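Local coordinates for protein putative secreted glycosylhydrolase (Parabacteroides distasonis ATCC 8503, PDB 3IMM) that is a putative secreted glycoside hydrolase, probably acting on sugars as a member of the 3-keto-disaccharide hydrolase family, at residues A[47-52]-A[178-183]; A[124-129]-A[135-140]. All coordinates share one frame; numbering follows the deposited sequence. Where two conformers were deposited one is given.

Contact 1: A[47-52]-A[178-183]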
loop_
_atom_site.group_PDB
_atom_site.type_symbol
_atom_site.label_atom_id
_atom_site.label_comp_id
_atom_site.label_asym_id
_atom_site.label_seq_id
_atom_site.Cartn_x
_atom_site.Cartn_y
_atom_site.Cartn_z
ATOM N N GLU A 47 -4.315 -11.133 -9.129
ATOM C CA GLU A 47 -4.690 -10.104 -10.084
ATOM C C GLU A 47 -6.204 -9.993 -10.068
ATOM O O GLU A 47 -6.908 -10.945 -9.635
ATOM C CB GLU A 47 -4.215 -10.452 -11.493
ATOM C CG GLU A 47 -4.715 -11.781 -12.007
ATOM C CD GLU A 47 -4.191 -12.092 -13.389
ATOM O OE1 GLU A 47 -3.552 -11.199 -14.012
ATOM O OE2 GLU A 47 -4.427 -13.230 -13.859
ATOM N N ASN A 48 -6.717 -8.857 -10.525
ATOM C CA ASN A 48 -8.185 -8.697 -10.695
ATOM C C ASN A 48 -8.921 -8.965 -9.392
ATOM O O ASN A 48 -9.758 -9.863 -9.274
ATOM C CB ASN A 48 -8.697 -9.600 -11.829
ATOM C CG ASN A 48 -8.114 -9.201 -13.156
ATOM O OD1 ASN A 48 -8.025 -7.998 -13.459
ATOM N ND2 ASN A 48 -7.694 -10.185 -13.950
ATOM N N PHE A 49 -8.563 -8.151 -8.415
ATOM C CA PHE A 49 -9.001 -8.310 -7.063
ATOM C C PHE A 49 -9.320 -6.962 -6.409
ATOM O O PHE A 49 -8.977 -5.926 -6.926
ATOM C CB PHE A 49 -7.910 -9.041 -6.278
ATOM C CG PHE A 49 -6.644 -8.272 -6.110
ATOM C CD1 PHE A 49 -6.509 -7.319 -5.095
ATOM C CD2 PHE A 49 -5.552 -8.530 -6.929
ATOM C CE1 PHE A 49 -5.303 -6.620 -4.923
ATOM C CE2 PHE A 49 -4.367 -7.821 -6.779
ATOM C CZ PHE A 49 -4.241 -6.872 -5.776
ATOM N N GLU A 50 -10.049 -7.028 -5.302
ATOM C CA GLU A 50 -10.162 -5.930 -4.384
ATOM C C GLU A 50 -9.690 -6.359 -3.002
ATOM O O GLU A 50 -10.059 -7.467 -2.484
ATOM C CB GLU A 50 -11.572 -5.333 -4.349
ATOM C CG GLU A 50 -12.668 -6.243 -4.073
ATOM C CD GLU A 50 -14.029 -5.573 -4.254
ATOM O OE1 GLU A 50 -14.097 -4.342 -4.369
ATOM O OE2 GLU A 50 -15.024 -6.291 -4.296
ATOM N N LEU A 51 -8.839 -5.501 -2.437
ATOM C CA LEU A 51 -8.209 -5.720 -1.156
ATOM C C LEU A 51 -8.811 -4.695 -0.204
ATOM O O LEU A 51 -8.850 -3.514 -0.511
ATOM C CB LEU A 51 -6.688 -5.560 -1.315
ATOM C CG LEU A 51 -5.766 -5.588 -0.089
ATOM C CD1 LEU A 51 -5.717 -6.990 0.514
ATOM C CD2 LEU A 51 -4.355 -5.099 -0.445
ATOM N N ASP A 52 -9.312 -5.174 0.932
ATOM C CA ASP A 52 -9.808 -4.347 2.035
ATOM C C ASP A 52 -8.896 -4.516 3.232
ATOM O O ASP A 52 -8.409 -5.641 3.525
ATOM C CB ASP A 52 -11.186 -4.828 2.479
ATOM C CG ASP A 52 -12.294 -4.017 1.932
ATOM O OD1 ASP A 52 -12.188 -3.538 0.812
ATOM O OD2 ASP A 52 -13.277 -3.872 2.640
ATOM N N GLY A 178 0.854 -10.224 -9.138
ATOM C CA GLY A 178 1.981 -10.595 -8.280
ATOM C C GLY A 178 1.577 -10.696 -6.826
ATOM O O GLY A 178 0.391 -10.716 -6.484
ATOM N N PHE A 179 2.578 -10.723 -5.961
ATOM C CA PHE A 179 2.337 -10.899 -4.541
ATOM C C PHE A 179 1.824 -9.577 -3.956
ATOM O O PHE A 179 2.064 -8.516 -4.532
ATOM C CB PHE A 179 3.603 -11.360 -3.828
ATOM C CG PHE A 179 4.180 -12.616 -4.396
ATOM C CD1 PHE A 179 3.719 -13.842 -3.987
ATOM C CD2 PHE A 179 5.172 -12.573 -5.359
ATOM C CE1 PHE A 179 4.245 -14.987 -4.507
ATOM C CE2 PHE A 179 5.719 -13.742 -5.884
ATOM C CZ PHE A 179 5.243 -14.938 -5.457
ATOM N N ILE A 180 1.109 -9.702 -2.831
ATOM C CA ILE A 180 0.664 -8.600 -2.032
ATOM C C ILE A 180 1.464 -8.596 -0.723
ATOM O O ILE A 180 1.742 -9.647 -0.134
ATOM C CB ILE A 180 -0.884 -8.657 -1.791
ATOM C CG1 ILE A 180 -1.627 -8.591 -3.123
ATOM C CG2 ILE A 180 -1.325 -7.527 -0.914
ATOM C CD1 ILE A 180 -3.155 -8.811 -3.060
ATOM N N GLY A 181 1.902 -7.421 -0.306
ATOM C CA GLY A 181 2.585 -7.294 0.964
ATOM C C GLY A 181 2.312 -6.007 1.720
ATOM O O GLY A 181 1.752 -5.062 1.195
ATOM N N LEU A 182 2.698 -6.026 2.989
ATOM C CA LEU A 182 2.726 -4.855 3.849
ATOM C C LEU A 182 4.160 -4.633 4.283
ATOM O O LEU A 182 4.941 -5.575 4.444
ATOM C CB LEU A 182 1.845 -5.054 5.077
ATOM C CG LEU A 182 0.375 -5.359 4.832
ATOM C CD1 LEU A 182 -0.319 -5.761 6.139
ATOM C CD2 LEU A 182 -0.299 -4.125 4.153
ATOM N N GLN A 183 4.502 -3.368 4.444
ATOM C CA GLN A 183 5.842 -2.988 4.844
ATOM C C GLN A 183 5.971 -2.929 6.353
ATOM O O GLN A 183 5.003 -2.653 7.062
ATOM C CB GLN A 183 6.205 -1.663 4.209
ATOM C CG GLN A 183 6.234 -1.756 2.705
ATOM C CD GLN A 183 6.250 -0.413 2.074
ATOM O OE1 GLN A 183 7.215 0.334 2.233
ATOM N NE2 GLN A 183 5.184 -0.081 1.353
#
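A single isoleucine carries this whole contact: Ile180 meets both Phe49 and Leu51, and no hydrogen bond crosses between 47-52 and 178-183. Its CD1 methyl sits over one face of the Phe49 ring. Ile180 CD1 is 3.9 Å from the centroid of the Phe49 ring and 28° off its normal, a CH-pi contact. It is displaced toward the far rim of the ring, where Ile180 CD1 comes to 3.5 Å from Phe49 CZ. The two side chains approach from opposite directions. Phe49 CG lies between its backbone N and carbonyl carbon (chi1 66°), which turns a ring face to the methyl. The second branch of Ile180 takes the other partner: its CG2 touches Leu51 CD2 at 3.9 Å, and the two side chains run past one another. The backbones stay apart, with Leu51 CA 9.4 Å from Ile180 CA. The strands belong to the two facing sheets of the concanavalin-like sandwich. Val67 and Ile198 also touch the Phe49 side chain. Asn48 and Phe49 together pair with Cys129 in a G1 beta bulge at the start of the strand. An alanine in place of Phe49 would probably leave the Ile180 CD1 methyl without its aromatic face and open a gap between the sheets. The contact is wholly apolar and buried, so what passes between these segments is dispersion and the exclusion of water, with no polar bond to direct it.

Contact 2: A[124-129]-A[135-140]; sequences HMRIKC and MVILNG
Arg126 and Ile137 run alongside each other from one face of the sheet. Ile137 CD1 rests along the aliphatic part of the arginine, 4.1 Å from Arg126 CG and equally near its CD. The arginine chain then bends at chi3, and its guanidinium turns off to a salt bridge with Asp52. Lys128 and Met135, a selenomethionine, repeat the arrangement on the same face. Lys128 CD lies 4.2 Å from Met135 SE, and both ends run on beyond the contact.

The opposite face carries Met125, Ile127, Val136 and Leu138. Here the selenomethionine Met125 crosses its neighbours obliquely. Its CG is anti to the backbone N (chi1 171°), and the bend at chi3 turns the CE methyl between two partners. Met125 CE is 3.8 Å from Val136 CG1 and 4.0 Å from Leu138 CD1. Val65 of the other sheet packs against Ile127 on this buried side.

The segments form the antiparallel hairpin of strands 122-130 and 133-138. Arg126 with Ile137 and Lys128 with Met135 are hydrogen-bonded pairs, each joined by two backbone bonds. Non-hydrogen-bonded pairs alternate with them: Ile127 with Val136, and Met125 with Leu138.

Past the strand end, Asn139 continues the pattern with its side chain. Its amide oxygen replaces a backbone carbonyl: His124 N donates to Asn139 OD1 at 2.9 Å, with the donor tilted 22° from the amide carbonyl plane. The return bond, from Asn139 N to His124 O, is 2.8 Å and nearly straight at 178°. Asn139 ND2 is bound by Val115 O and Asn123 OD1, which fixes the amide's rotation. A water joins His124 ND1 to Gly140 N, with a weak bond to Ile137 O.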
loop_
_atom_site.group_PDB
_atom_site.type_symbol
_atom_site.label_atom_id
_atom_site.label_comp_id
_atom_site.label_asym_id
_atom_site.label_seq_id
_atom_site.Cartn_x
_atom_site.Cartn_y
_atom_site.Cartn_z
ATOM N N HIS A 124 -10.269 2.787 7.177
ATOM C CA HIS A 124 -10.572 1.688 6.270
ATOM C C HIS A 124 -10.157 2.088 4.857
ATOM O O HIS A 124 -10.320 3.240 4.455
ATOM C CB HIS A 124 -12.059 1.284 6.328
ATOM C CG HIS A 124 -12.383 0.175 5.400
ATOM N ND1 HIS A 124 -12.899 0.393 4.141
ATOM C CD2 HIS A 124 -12.152 -1.151 5.491
ATOM C CE1 HIS A 124 -13.030 -0.766 3.525
ATOM N NE2 HIS A 124 -12.596 -1.719 4.323
HETATM N N MSE A 125 -9.559 1.138 4.139
HETATM C CA MSE A 125 -9.111 1.353 2.777
HETATM C C MSE A 125 -9.478 0.127 1.945
HETATM O O MSE A 125 -9.293 -1.005 2.372
HETATM C CB MSE A 125 -7.601 1.600 2.727
HETATM C CG MSE A 125 -7.022 1.622 1.333
HETATM SE SE MSE A 125 -5.081 1.929 1.376
HETATM C CE MSE A 125 -5.219 3.773 1.688
ATOM N N ARG A 126 -10.025 0.397 0.775
ATOM C CA ARG A 126 -10.280 -0.604 -0.269
ATOM C C ARG A 126 -9.444 -0.265 -1.524
ATOM O O ARG A 126 -9.433 0.886 -1.996
ATOM C CB ARG A 126 -11.763 -0.643 -0.618
ATOM C CG ARG A 126 -12.077 -1.566 -1.801
ATOM C CD ARG A 126 -13.532 -1.813 -1.909
ATOM N NE ARG A 126 -14.038 -2.559 -0.751
ATOM C CZ ARG A 126 -15.331 -2.775 -0.491
ATOM N NH1 ARG A 126 -16.281 -2.381 -1.323
ATOM N NH2 ARG A 126 -15.671 -3.412 0.608
ATOM N N ILE A 127 -8.721 -1.250 -2.028
ATOM C CA ILE A 127 -7.878 -1.075 -3.217
ATOM C C ILE A 127 -8.411 -2.041 -4.258
ATOM O O ILE A 127 -8.429 -3.228 -4.028
ATOM C CB ILE A 127 -6.397 -1.348 -2.937
ATOM C CG1 ILE A 127 -5.924 -0.539 -1.730
ATOM C CG2 ILE A 127 -5.539 -1.009 -4.138
ATOM C CD1 ILE A 127 -4.549 -0.993 -1.222
ATOM N N LYS A 128 -8.887 -1.514 -5.373
ATOM C CA LYS A 128 -9.406 -2.311 -6.470
ATOM C C LYS A 128 -8.338 -2.342 -7.548
ATOM O O LYS A 128 -7.930 -1.296 -8.078
ATOM C CB LYS A 128 -10.729 -1.749 -7.031
ATOM C CG LYS A 128 -11.824 -1.532 -5.981
ATOM C CD LYS A 128 -13.202 -1.171 -6.586
ATOM C CE LYS A 128 -14.111 -2.370 -6.715
ATOM N NZ LYS A 128 -15.358 -2.103 -7.470
ATOM N N CYS A 129 -7.881 -3.556 -7.852
ATOM C CA CYS A 129 -6.781 -3.753 -8.773
ATOM C C CYS A 129 -7.250 -4.544 -9.987
ATOM O O CYS A 129 -7.296 -5.764 -9.980
ATOM C CB CYS A 129 -5.642 -4.437 -8.064
ATOM S SG CYS A 129 -4.852 -3.411 -6.793
HETATM N N MSE A 135 -7.778 1.647 -8.119
HETATM C CA MSE A 135 -8.563 2.649 -7.420
HETATM C C MSE A 135 -8.313 2.514 -5.924
HETATM O O MSE A 135 -8.213 1.397 -5.401
HETATM C CB MSE A 135 -10.054 2.464 -7.724
HETATM C CG MSE A 135 -10.968 3.221 -6.795
HETATM SE SE MSE A 135 -12.849 2.951 -7.231
HETATM C CE MSE A 135 -12.905 3.778 -9.016
ATOM N N VAL A 136 -8.204 3.647 -5.233
ATOM C CA VAL A 136 -8.084 3.623 -3.787
ATOM C C VAL A 136 -9.280 4.359 -3.190
ATOM O O VAL A 136 -9.552 5.522 -3.494
ATOM C CB VAL A 136 -6.765 4.207 -3.295
ATOM C CG1 VAL A 136 -6.667 4.110 -1.803
ATOM C CG2 VAL A 136 -5.576 3.514 -3.971
ATOM N N ILE A 137 -9.965 3.670 -2.285
ATOM C CA ILE A 137 -11.061 4.232 -1.584
ATOM C C ILE A 137 -10.630 4.268 -0.132
ATOM O O ILE A 137 -10.347 3.225 0.436
ATOM C CB ILE A 137 -12.323 3.374 -1.776
ATOM C CG1 ILE A 137 -12.620 3.199 -3.281
ATOM C CG2 ILE A 137 -13.511 4.030 -1.026
ATOM C CD1 ILE A 137 -13.134 1.895 -3.661
ATOM N N LEU A 138 -10.590 5.455 0.465
ATOM C CA LEU A 138 -10.095 5.635 1.850
ATOM C C LEU A 138 -11.230 6.257 2.684
ATOM O O LEU A 138 -11.760 7.281 2.312
ATOM C CB LEU A 138 -8.856 6.530 1.833
ATOM C CG LEU A 138 -8.218 6.930 3.163
ATOM C CD1 LEU A 138 -7.846 5.677 3.958
ATOM C CD2 LEU A 138 -7.004 7.818 2.944
ATOM N N ASN A 139 -11.640 5.596 3.767
ATOM C CA ASN A 139 -12.721 6.078 4.599
ATOM C C ASN A 139 -13.981 6.455 3.793
ATOM O O ASN A 139 -14.646 7.450 4.060
ATOM C CB ASN A 139 -12.206 7.218 5.504
ATOM C CG ASN A 139 -11.132 6.733 6.442
ATOM O OD1 ASN A 139 -11.170 5.558 6.870
ATOM N ND2 ASN A 139 -10.122 7.555 6.695
ATOM N N GLY A 140 -14.279 5.628 2.798
ATOM C CA GLY A 140 -15.431 5.802 1.963
ATOM C C GLY A 140 -15.290 6.852 0.880
ATOM O O GLY A 140 -16.242 7.128 0.205
HETATM O O HOH W 1 -12.992 2.947 2.234
#

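In the fold
Contact 1 lies in the core and contact 2 is only partly buried. Contact 1 spans the two sheets of the sandwich through side chains alone. Contact 2 joins neighbouring strands within one sheet, so backbone hydrogen bonds do most of its work. Strands 49-57 and 122-130 are adjacent in that sheet, which brings the contacts together. Asp52 OD1 and Arg126 NE form a salt bridge of 2.6 Å on the face that carries Arg126 and Ile137. Leu51 O and Ile127 N, 2.7 Å apart, probably form a backbone hydrogen bond. The apolar face of contact 2 turns to the same interior that contact 1 fills. Contact 2 falls within the chain between the two segments of contact 1.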